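Local coordinates for protein phosphodiesterase (Candida albicans, PDB 6CPU) that belongs to the phosphodiesterase family and has a largely helical fold whose HD-type metal site holds zinc, with magnesium bound close by, at residues Gly216-Pro221 and Leu551-Asp556; Ala461-Val466 and Asn539-Val544; Phe532-Ala537 and Glu560-Trp565. All coordinates share one frame; numbering follows the deposited sequence.

Contact 1: residues Gly216-Pro221 and Leu551-Asp556; sequences GHWSFP and LQYTCD
The hydroxyl of Y553 is buried against the indole of W218, and its oxygen has no hydrogen-bonding partner anywhere in the model. Y553 OH lies over one face of the benzo half of W218, 3.2 Å from CZ3 and 3.3 Å from CE3. Beside it, Y553 CE1 stands 3.6 Å above the indole plane, over its centre. The rings thus form a T-shaped stack, with Y553 giving its edge and W218 its face. Their planes are at 90°, and the centroid of the five-membered ring of W218 is 5.0 Å from that of Y553. An uncommon helical torsion turns the tyrosine inward, its CG set between the backbone N and the carbonyl carbon (chi1 78°); the residue sits in the first turn of its helix.

The pair joins the loop that follows helix 205-216 to the start of helix 552-569, tying chain regions more than 300 residues apart into the helical body characteristic of phosphodiesterases. W218 NE1 donates to T467 O, while R468 makes a cation-pi contact with the indole and a hydrogen bond to W218 O. R292 has a similar cation-pi contact with Y553.

T554 adds a lighter touch, with its CG2 4.3 Å from W218 CZ2. The same methyl lies over a face of the neighbouring Y553 ring, offset toward its rim, and so packs against both aromatics. On its other branch, T554 OG1 donates to L551 O; the 2.5 Å separation is shorter than usual, so its exact length is doubtful. That carbonyl also receives T554 N at 3.0 Å.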
loop_
_atom_site.group_PDB
_atom_site.type_symbol
_atom_site.label_atom_id
_atom_site.label_comp_id
_atom_site.label_asym_id
_atom_site.label_seq_id
_atom_site.Cartn_x
_atom_site.Cartn_y
_atom_site.Cartn_z
ATOM N N GLY A 216 -7.532 -17.114 3.700
ATOM C CA GLY A 216 -8.603 -17.696 4.483
ATOM C C GLY A 216 -8.536 -17.557 5.992
ATOM O O GLY A 216 -9.567 -17.660 6.630
ATOM N N HIS A 217 -7.353 -17.334 6.566
ATOM C CA HIS A 217 -7.206 -17.189 8.025
ATOM C C HIS A 217 -7.421 -15.759 8.518
ATOM O O HIS A 217 -6.890 -14.813 7.930
ATOM C CB HIS A 217 -5.807 -17.595 8.460
ATOM C CG HIS A 217 -5.578 -19.074 8.482
ATOM N ND1 HIS A 217 -5.302 -19.800 7.343
ATOM C CD2 HIS A 217 -5.568 -19.960 9.508
ATOM C CE1 HIS A 217 -5.125 -21.069 7.667
ATOM N NE2 HIS A 217 -5.282 -21.191 8.974
ATOM N N TRP A 218 -8.155 -15.598 9.621
ATOM C CA TRP A 218 -8.191 -14.302 10.316
ATOM C C TRP A 218 -6.821 -13.992 10.907
ATOM O O TRP A 218 -6.435 -12.827 11.018
ATOM C CB TRP A 218 -9.266 -14.245 11.412
ATOM C CG TRP A 218 -9.243 -12.936 12.133
ATOM C CD1 TRP A 218 -8.837 -12.710 13.412
ATOM C CD2 TRP A 218 -9.562 -11.654 11.580
ATOM N NE1 TRP A 218 -8.917 -11.367 13.707
ATOM C CE2 TRP A 218 -9.365 -10.699 12.598
ATOM C CE3 TRP A 218 -10.033 -11.227 10.332
ATOM C CZ2 TRP A 218 -9.604 -9.339 12.400
ATOM C CZ3 TRP A 218 -10.271 -9.874 10.139
ATOM C CH2 TRP A 218 -10.063 -8.951 11.169
ATOM N N SER A 219 -6.078 -15.027 11.288
ATOM C CA SER A 219 -4.690 -14.859 11.700
ATOM C C SER A 219 -3.808 -14.764 10.442
ATOM O O SER A 219 -2.971 -15.619 10.182
ATOM C CB SER A 219 -4.251 -16.021 12.595
ATOM O OG SER A 219 -3.043 -15.714 13.277
ATOM N N PHE A 220 -4.002 -13.692 9.681
ATOM C CA PHE A 220 -3.346 -13.523 8.392
ATOM C C PHE A 220 -1.850 -13.359 8.609
ATOM O O PHE A 220 -1.428 -12.374 9.233
ATOM C CB PHE A 220 -3.932 -12.294 7.697
ATOM C CG PHE A 220 -3.412 -12.058 6.298
ATOM C CD1 PHE A 220 -3.511 -13.038 5.332
ATOM C CD2 PHE A 220 -2.859 -10.828 5.944
ATOM C CE1 PHE A 220 -3.041 -12.814 4.039
ATOM C CE2 PHE A 220 -2.391 -10.597 4.660
ATOM C CZ PHE A 220 -2.486 -11.588 3.701
ATOM N N PRO A 221 -1.034 -14.319 8.116
ATOM C CA PRO A 221 0.375 -14.352 8.465
ATOM C C PRO A 221 1.198 -13.394 7.600
ATOM O O PRO A 221 2.184 -13.800 6.981
ATOM C CB PRO A 221 0.760 -15.805 8.186
ATOM C CG PRO A 221 -0.080 -16.155 7.005
ATOM C CD PRO A 221 -1.391 -15.442 7.222
ATOM N N LEU A 551 -19.364 -9.061 13.563
ATOM C CA LEU A 551 -17.969 -8.700 13.832
ATOM C C LEU A 551 -17.603 -8.747 15.315
ATOM O O LEU A 551 -16.507 -8.323 15.697
ATOM C CB LEU A 551 -17.659 -7.314 13.239
ATOM C CG LEU A 551 -18.211 -7.054 11.827
ATOM C CD1 LEU A 551 -17.759 -5.690 11.323
ATOM C CD2 LEU A 551 -17.804 -8.144 10.844
ATOM N N GLN A 552 -18.494 -9.297 16.150
ATOM C CA GLN A 552 -18.267 -9.370 17.599
ATOM C C GLN A 552 -16.948 -10.066 17.936
ATOM O O GLN A 552 -16.284 -9.713 18.913
ATOM C CB GLN A 552 -19.456 -10.073 18.297
ATOM C CG GLN A 552 -19.325 -10.260 19.806
ATOM C CD GLN A 552 -19.291 -8.950 20.575
ATOM O OE1 GLN A 552 -19.956 -7.980 20.211
ATOM N NE2 GLN A 552 -18.521 -8.920 21.654
ATOM N N TYR A 553 -16.556 -11.040 17.115
ATOM C CA TYR A 553 -15.307 -11.762 17.336
ATOM C C TYR A 553 -14.096 -10.834 17.487
ATOM O O TYR A 553 -13.144 -11.172 18.194
ATOM C CB TYR A 553 -15.076 -12.786 16.222
ATOM C CG TYR A 553 -14.571 -12.195 14.919
ATOM C CD1 TYR A 553 -13.206 -12.098 14.665
ATOM C CD2 TYR A 553 -15.453 -11.736 13.950
ATOM C CE1 TYR A 553 -12.736 -11.559 13.476
ATOM C CE2 TYR A 553 -14.990 -11.196 12.760
ATOM C CZ TYR A 553 -13.628 -11.116 12.527
ATOM O OH TYR A 553 -13.158 -10.581 11.341
ATOM N N THR A 554 -14.131 -9.664 16.834
ATOM C CA THR A 554 -13.049 -8.683 16.972
ATOM C C THR A 554 -12.947 -8.184 18.410
ATOM O O THR A 554 -11.858 -8.130 18.979
ATOM C CB THR A 554 -13.211 -7.484 16.018
ATOM O OG1 THR A 554 -14.497 -6.877 16.193
ATOM C CG2 THR A 554 -13.057 -7.930 14.571
ATOM N N CYS A 555 -14.086 -7.831 18.998
ATOM C CA CYS A 555 -14.122 -7.444 20.413
ATOM C C CYS A 555 -13.616 -8.571 21.326
ATOM O O CYS A 555 -12.909 -8.316 22.306
ATOM C CB CYS A 555 -15.537 -7.033 20.818
ATOM S SG CYS A 555 -16.304 -5.839 19.701
ATOM N N ASP A 556 -13.964 -9.815 20.992
ATOM C CA ASP A 556 -13.521 -10.979 21.771
ATOM C C ASP A 556 -12.006 -11.105 21.797
ATOM O O ASP A 556 -11.424 -11.364 22.855
ATOM C CB ASP A 556 -14.130 -12.280 21.230
ATOM C CG ASP A 556 -15.654 -12.286 21.272
ATOM O OD1 ASP A 556 -16.240 -11.508 22.055
ATOM O OD2 ASP A 556 -16.268 -13.066 20.513
#

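Contact 2: residues Ala461-Val466 and Asn539-Val544; sequences ADISNV and NLFNSV. With ZN (zinc ion), chain B.
I463 carries CG1 between its backbone N and carbonyl carbon (chi1 64°), and with chi2 at 158° the chain reaches out toward helix 525-547, while F541 sets its CG beside the backbone N (chi1 -79°) and sends its ring the other way. The two side chains therefore slide past one another in opposite directions. I463 CD1 comes 4.0 Å from F541 CE2, and the same methyl meets L540 CD2 at 3.7 Å, so the tip of the isoleucine is touched by two successive residues of the helix. L540 crosses it at a slant, whereas F541 reaches further and approaches the backbone: I463 O lies near the plane of the phenyl ring, at its edge, 4.0 Å from F541 CE2. F541 CZ ends 4.3 Å from S464 CA. Every touching residue is buried, and no hydrogen bond spans the interface.

The chain leaves helix 446-462 exactly here, I463 being the first residue to depart from helical backbone angles. S464 OG turns back to donate to A461 O at 2.8 Å, tilted from the carbonyl plane, and S464 N bonds to the same oxygen; two donors on one acceptor pin the turn. T554 and I558 of helix 552-569 pack on F541 as well.

One residue before I463, D462 faces the metal. Its OD1 binds zinc at 2.1 Å, and OD2 accepts a hydrogen bond of 2.7 Å from a water that is itself a zinc ligand, so the carboxylate grips the metal shell twice. H278, H349 and D350 complete the protein ligands, and this set of two histidines and two aspartates is the metal centre typical of the HD superfamily.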
loop_
_atom_site.group_PDB
_atom_site.type_symbol
_atom_site.label_atom_id
_atom_site.label_comp_id
_atom_site.label_asym_id
_atom_site.label_seq_id
_atom_site.Cartn_x
_atom_site.Cartn_y
_atom_site.Cartn_z
ATOM N N ALA A 461 -10.652 -2.047 9.749
ATOM C CA ALA A 461 -9.574 -2.766 9.044
ATOM C C ALA A 461 -8.219 -2.103 9.245
ATOM O O ALA A 461 -7.227 -2.773 9.539
ATOM C CB ALA A 461 -9.898 -2.873 7.565
ATOM N N ASP A 462 -8.174 -0.777 9.101
ATOM C CA ASP A 462 -6.914 -0.054 9.238
ATOM C C ASP A 462 -6.282 -0.198 10.627
ATOM O O ASP A 462 -5.054 -0.228 10.746
ATOM C CB ASP A 462 -7.118 1.420 8.901
ATOM C CG ASP A 462 -5.814 2.172 8.721
ATOM O OD1 ASP A 462 -4.804 1.612 8.207
ATOM O OD2 ASP A 462 -5.822 3.358 9.095
ATOM N N ILE A 463 -7.104 -0.288 11.678
ATOM C CA ILE A 463 -6.573 -0.436 13.044
ATOM C C ILE A 463 -6.795 -1.850 13.596
ATOM O O ILE A 463 -6.928 -2.042 14.808
ATOM C CB ILE A 463 -7.142 0.637 14.020
ATOM C CG1 ILE A 463 -8.655 0.495 14.214
ATOM C CG2 ILE A 463 -6.814 2.038 13.523
ATOM C CD1 ILE A 463 -9.146 1.139 15.498
ATOM N N SER A 464 -6.790 -2.843 12.708
ATOM C CA SER A 464 -7.157 -4.215 13.078
ATOM C C SER A 464 -6.031 -5.021 13.716
ATOM O O SER A 464 -6.261 -6.163 14.129
ATOM C CB SER A 464 -7.703 -4.954 11.852
ATOM O OG SER A 464 -6.682 -5.145 10.885
ATOM N N ASN A 465 -4.828 -4.453 13.824
ATOM C CA ASN A 465 -3.703 -5.176 14.395
ATOM C C ASN A 465 -4.013 -5.728 15.790
ATOM O O ASN A 465 -3.634 -6.856 16.098
ATOM C CB ASN A 465 -2.469 -4.292 14.495
ATOM C CG ASN A 465 -1.840 -3.996 13.148
ATOM O OD1 ASN A 465 -2.269 -4.493 12.096
ATOM N ND2 ASN A 465 -0.799 -3.192 13.176
ATOM N N VAL A 466 -4.680 -4.925 16.623
ATOM C CA VAL A 466 -5.058 -5.369 17.980
ATOM C C VAL A 466 -6.172 -6.424 18.006
ATOM O O VAL A 466 -6.382 -7.047 19.053
ATOM C CB VAL A 466 -5.442 -4.193 18.916
ATOM C CG1 VAL A 466 -4.247 -3.272 19.119
ATOM C CG2 VAL A 466 -6.653 -3.431 18.403
ATOM N N ASN A 539 -13.504 0.871 22.055
ATOM C CA ASN A 539 -14.733 1.622 21.802
ATOM C C ASN A 539 -15.248 1.535 20.373
ATOM O O ASN A 539 -16.454 1.401 20.162
ATOM C CB ASN A 539 -14.556 3.090 22.195
ATOM C CG ASN A 539 -14.470 3.283 23.696
ATOM O OD1 ASN A 539 -15.030 2.504 24.468
ATOM N ND2 ASN A 539 -13.766 4.324 24.118
ATOM N N LEU A 540 -14.351 1.615 19.390
ATOM C CA LEU A 540 -14.773 1.551 17.983
ATOM C C LEU A 540 -15.338 0.176 17.621
ATOM O O LEU A 540 -16.393 0.075 16.993
ATOM C CB LEU A 540 -13.611 1.888 17.034
ATOM C CG LEU A 540 -13.933 1.800 15.534
ATOM C CD1 LEU A 540 -14.927 2.872 15.112
ATOM C CD2 LEU A 540 -12.659 1.895 14.704
ATOM N N PHE A 541 -14.622 -0.878 17.986
ATOM C CA PHE A 541 -15.053 -2.227 17.623
ATOM C C PHE A 541 -16.349 -2.621 18.355
ATOM O O PHE A 541 -17.298 -3.115 17.726
ATOM C CB PHE A 541 -13.924 -3.236 17.847
ATOM C CG PHE A 541 -12.893 -3.225 16.750
ATOM C CD1 PHE A 541 -13.149 -3.865 15.543
ATOM C CD2 PHE A 541 -11.693 -2.539 16.898
ATOM C CE1 PHE A 541 -12.218 -3.844 14.521
ATOM C CE2 PHE A 541 -10.758 -2.514 15.872
ATOM C CZ PHE A 541 -11.023 -3.165 14.685
ATOM N N ASN A 542 -16.399 -2.367 19.664
ATOM C CA ASN A 542 -17.641 -2.524 20.441
ATOM C C ASN A 542 -18.807 -1.791 19.794
ATOM O O ASN A 542 -19.869 -2.365 19.597
ATOM C CB ASN A 542 -17.456 -2.029 21.882
ATOM C CG ASN A 542 -16.679 -3.008 22.744
ATOM O OD1 ASN A 542 -16.753 -4.223 22.544
ATOM N ND2 ASN A 542 -15.938 -2.487 23.720
ATOM N N SER A 543 -18.589 -0.531 19.428
ATOM C CA SER A 543 -19.626 0.279 18.797
ATOM C C SER A 543 -20.032 -0.242 17.415
ATOM O O SER A 543 -21.213 -0.247 17.069
ATOM C CB SER A 543 -19.164 1.737 18.702
ATOM O OG SER A 543 -20.219 2.570 18.261
ATOM N N VAL A 544 -19.053 -0.681 16.629
ATOM C CA VAL A 544 -19.326 -1.235 15.300
ATOM C C VAL A 544 -19.996 -2.616 15.391
ATOM O O VAL A 544 -20.925 -2.910 14.629
ATOM C CB VAL A 544 -18.034 -1.294 14.437
ATOM C CG1 VAL A 544 -18.236 -2.130 13.177
ATOM C CG2 VAL A 544 -17.594 0.117 14.060
HETATM ZN ZN ZN B . -3.237 2.357 7.074
HETATM O O HOH W 1 -4.095 4.333 7.282
HETATM O O HOH W 2 -2.045 2.916 8.851
#

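Contact 3: residues Phe532-Ala537 and Glu560-Trp565; sequences FINLFA and ENKLFW
Both segments are helical, and they approach most closely at I533 and K562, whose CA atoms are 7.4 Å apart. Helices 525-547 and 552-569 follow each other in the chain and run roughly antiparallel, forming a helical hairpin in the phosphodiesterase fold. The first is not regular here: a wider pi-type turn spans 533-537, and F532 O accepts from both F536 N (2.9 Å) and A537 N (3.1 Å).

K562 and I533 contribute nearly equal shares of the contact, with N534 adding less. The lysine CG is anti to the backbone N (chi1 -171°), and every later torsion is extended, so the chain is stretched out toward helix 525-547. Halfway along, its methylene CD passes obliquely against the branch methyl I533 CG2 at 3.9 Å. I533 is buried, and its methyl meets the lysine stem at this one carbon, while N534 and K562 are partly exposed.

N534 crosses the end of the lysine at about a right angle. E538, one helical turn further along, forms a salt bridge with the same ammonium, so the charge has both a neutral and an acidic partner on helix 525-547. K562 NZ donates to N534 OD1 at 2.7 Å, approaching in the plane of the amide carbonyl with a C=O...N angle of 154°, nearer the line of the C=O than a lone-pair direction.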
loop_
_atom_site.group_PDB
_atom_site.type_symbol
_atom_site.label_atom_id
_atom_site.label_comp_id
_atom_site.label_asym_id
_atom_site.label_seq_id
_atom_site.Cartn_x
_atom_site.Cartn_y
_atom_site.Cartn_z
ATOM N N PHE A 532 -3.484 2.031 23.229
ATOM C CA PHE A 532 -4.270 2.070 21.993
ATOM C C PHE A 532 -5.636 1.394 22.106
ATOM O O PHE A 532 -6.628 1.902 21.574
ATOM C CB PHE A 532 -3.483 1.461 20.824
ATOM C CG PHE A 532 -4.141 1.676 19.496
ATOM C CD1 PHE A 532 -3.981 2.875 18.818
ATOM C CD2 PHE A 532 -4.954 0.694 18.935
ATOM C CE1 PHE A 532 -4.603 3.088 17.601
ATOM C CE2 PHE A 532 -5.581 0.902 17.717
ATOM C CZ PHE A 532 -5.402 2.102 17.048
ATOM N N ILE A 533 -5.690 0.255 22.791
ATOM C CA ILE A 533 -6.954 -0.462 22.982
ATOM C C ILE A 533 -7.948 0.352 23.817
ATOM O O ILE A 533 -9.121 0.466 23.457
ATOM C CB ILE A 533 -6.732 -1.848 23.626
ATOM C CG1 ILE A 533 -6.042 -2.782 22.626
ATOM C CG2 ILE A 533 -8.057 -2.458 24.085
ATOM C CD1 ILE A 533 -5.341 -3.959 23.264
ATOM N N ASN A 534 -7.477 0.918 24.924
ATOM C CA ASN A 534 -8.340 1.730 25.788
ATOM C C ASN A 534 -8.812 3.009 25.106
ATOM O O ASN A 534 -10.007 3.293 25.070
ATOM C CB ASN A 534 -7.634 2.064 27.110
ATOM C CG ASN A 534 -7.604 0.887 28.072
ATOM O OD1 ASN A 534 -8.528 0.073 28.102
ATOM N ND2 ASN A 534 -6.545 0.797 28.871
ATOM N N LEU A 535 -7.874 3.763 24.543
ATOM C CA LEU A 535 -8.190 5.079 24.003
ATOM C C LEU A 535 -8.842 5.070 22.617
ATOM O O LEU A 535 -9.497 6.044 22.264
ATOM C CB LEU A 535 -6.941 5.967 24.019
ATOM C CG LEU A 535 -6.493 6.326 25.446
ATOM C CD1 LEU A 535 -4.999 6.603 25.524
ATOM C CD2 LEU A 535 -7.287 7.510 25.991
ATOM N N PHE A 536 -8.688 3.992 21.841
ATOM C CA PHE A 536 -9.290 3.925 20.490
ATOM C C PHE A 536 -10.052 2.634 20.140
ATOM O O PHE A 536 -11.233 2.689 19.801
ATOM C CB PHE A 536 -8.224 4.186 19.411
ATOM C CG PHE A 536 -7.580 5.544 19.506
ATOM C CD1 PHE A 536 -8.333 6.695 19.340
ATOM C CD2 PHE A 536 -6.218 5.669 19.757
ATOM C CE1 PHE A 536 -7.744 7.946 19.432
ATOM C CE2 PHE A 536 -5.622 6.918 19.848
ATOM C CZ PHE A 536 -6.388 8.059 19.685
ATOM N N ALA A 537 -9.382 1.484 20.203
ATOM C CA ALA A 537 -9.902 0.259 19.576
ATOM C C ALA A 537 -11.146 -0.312 20.254
ATOM O O ALA A 537 -12.168 -0.557 19.595
ATOM C CB ALA A 537 -8.816 -0.802 19.511
ATOM N N GLU A 560 -9.133 -10.642 24.913
ATOM C CA GLU A 560 -8.126 -11.686 25.144
ATOM C C GLU A 560 -6.703 -11.124 25.088
ATOM O O GLU A 560 -5.881 -11.390 25.974
ATOM C CB GLU A 560 -8.273 -12.824 24.127
ATOM C CG GLU A 560 -9.509 -13.687 24.330
ATOM C CD GLU A 560 -9.575 -14.860 23.369
ATOM O OE1 GLU A 560 -8.592 -15.632 23.305
ATOM O OE2 GLU A 560 -10.615 -15.014 22.685
ATOM N N ASN A 561 -6.413 -10.344 24.047
ATOM C CA ASN A 561 -5.115 -9.684 23.932
ATOM C C ASN A 561 -4.875 -8.691 25.071
ATOM O O ASN A 561 -3.777 -8.629 25.616
ATOM C CB ASN A 561 -4.985 -8.966 22.578
ATOM C CG ASN A 561 -4.854 -9.930 21.407
ATOM O OD1 ASN A 561 -4.405 -11.068 21.567
ATOM N ND2 ASN A 561 -5.226 -9.465 20.212
ATOM N N LYS A 562 -5.899 -7.918 25.419
ATOM C CA LYS A 562 -5.794 -6.922 26.496
ATOM C C LYS A 562 -5.430 -7.580 27.828
ATOM O O LYS A 562 -4.532 -7.114 28.533
ATOM C CB LYS A 562 -7.104 -6.144 26.638
ATOM C CG LYS A 562 -7.028 -4.945 27.572
ATOM C CD LYS A 562 -8.350 -4.196 27.594
ATOM C CE LYS A 562 -8.337 -3.082 28.626
ATOM N NZ LYS A 562 -9.629 -2.342 28.649
ATOM N N LEU A 563 -6.123 -8.666 28.156
ATOM C CA LEU A 563 -5.850 -9.417 29.384
ATOM C C LEU A 563 -4.398 -9.875 29.445
ATOM O O LEU A 563 -3.754 -9.757 30.486
ATOM C CB LEU A 563 -6.787 -10.623 29.504
ATOM C CG LEU A 563 -8.270 -10.307 29.727
ATOM C CD1 LEU A 563 -9.084 -11.593 29.752
ATOM C CD2 LEU A 563 -8.473 -9.503 31.007
ATOM N N PHE A 564 -3.882 -10.376 28.325
ATOM C CA PHE A 564 -2.495 -10.828 28.255
ATOM C C PHE A 564 -1.525 -9.675 28.466
ATOM O O PHE A 564 -0.524 -9.817 29.167
ATOM C CB PHE A 564 -2.212 -11.502 26.904
ATOM C CG PHE A 564 -0.785 -11.948 26.736
ATOM C CD1 PHE A 564 -0.408 -13.246 27.048
ATOM C CD2 PHE A 564 0.184 -11.068 26.274
ATOM C CE1 PHE A 564 0.905 -13.657 26.901
ATOM C CE2 PHE A 564 1.497 -11.471 26.128
ATOM C CZ PHE A 564 1.858 -12.769 26.439
ATOM N N TRP A 565 -1.802 -8.539 27.827
ATOM C CA TRP A 565 -0.927 -7.376 27.943
ATOM C C TRP A 565 -0.984 -6.802 29.354
ATOM O O TRP A 565 0.044 -6.400 29.900
ATOM C CB TRP A 565 -1.287 -6.297 26.909
ATOM C CG TRP A 565 -0.998 -6.696 25.472
ATOM C CD1 TRP A 565 -1.874 -6.673 24.424
ATOM C CD2 TRP A 565 0.248 -7.170 24.941
ATOM N NE1 TRP A 565 -1.252 -7.103 23.276
ATOM C CE2 TRP A 565 0.051 -7.414 23.567
ATOM C CE3 TRP A 565 1.512 -7.409 25.494
ATOM C CZ2 TRP A 565 1.070 -7.889 22.738
ATOM C CZ3 TRP A 565 2.523 -7.878 24.672
ATOM C CH2 TRP A 565 2.296 -8.111 23.305
#

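Contacts 1 and 3 lie at successive points along helix 552-569, their centres about 15 Å apart, and contact 2 has its centre about 11 Å from each. F541 bridges contacts 1 and 2, its CD1 lying 3.4 Å from T554 OG1. From contact 2 to contact 3, V466 O and N561 ND2 make a probable hydrogen bond of 2.9 Å, and I463 CB packs 3.8 Å from F532 CZ. The helical hairpin thus packs against the chain that follows D462, the zinc ligand, on the side of I463 and V466. The indole of W218 in contact 1 is further off, about 14 Å from the zinc ion.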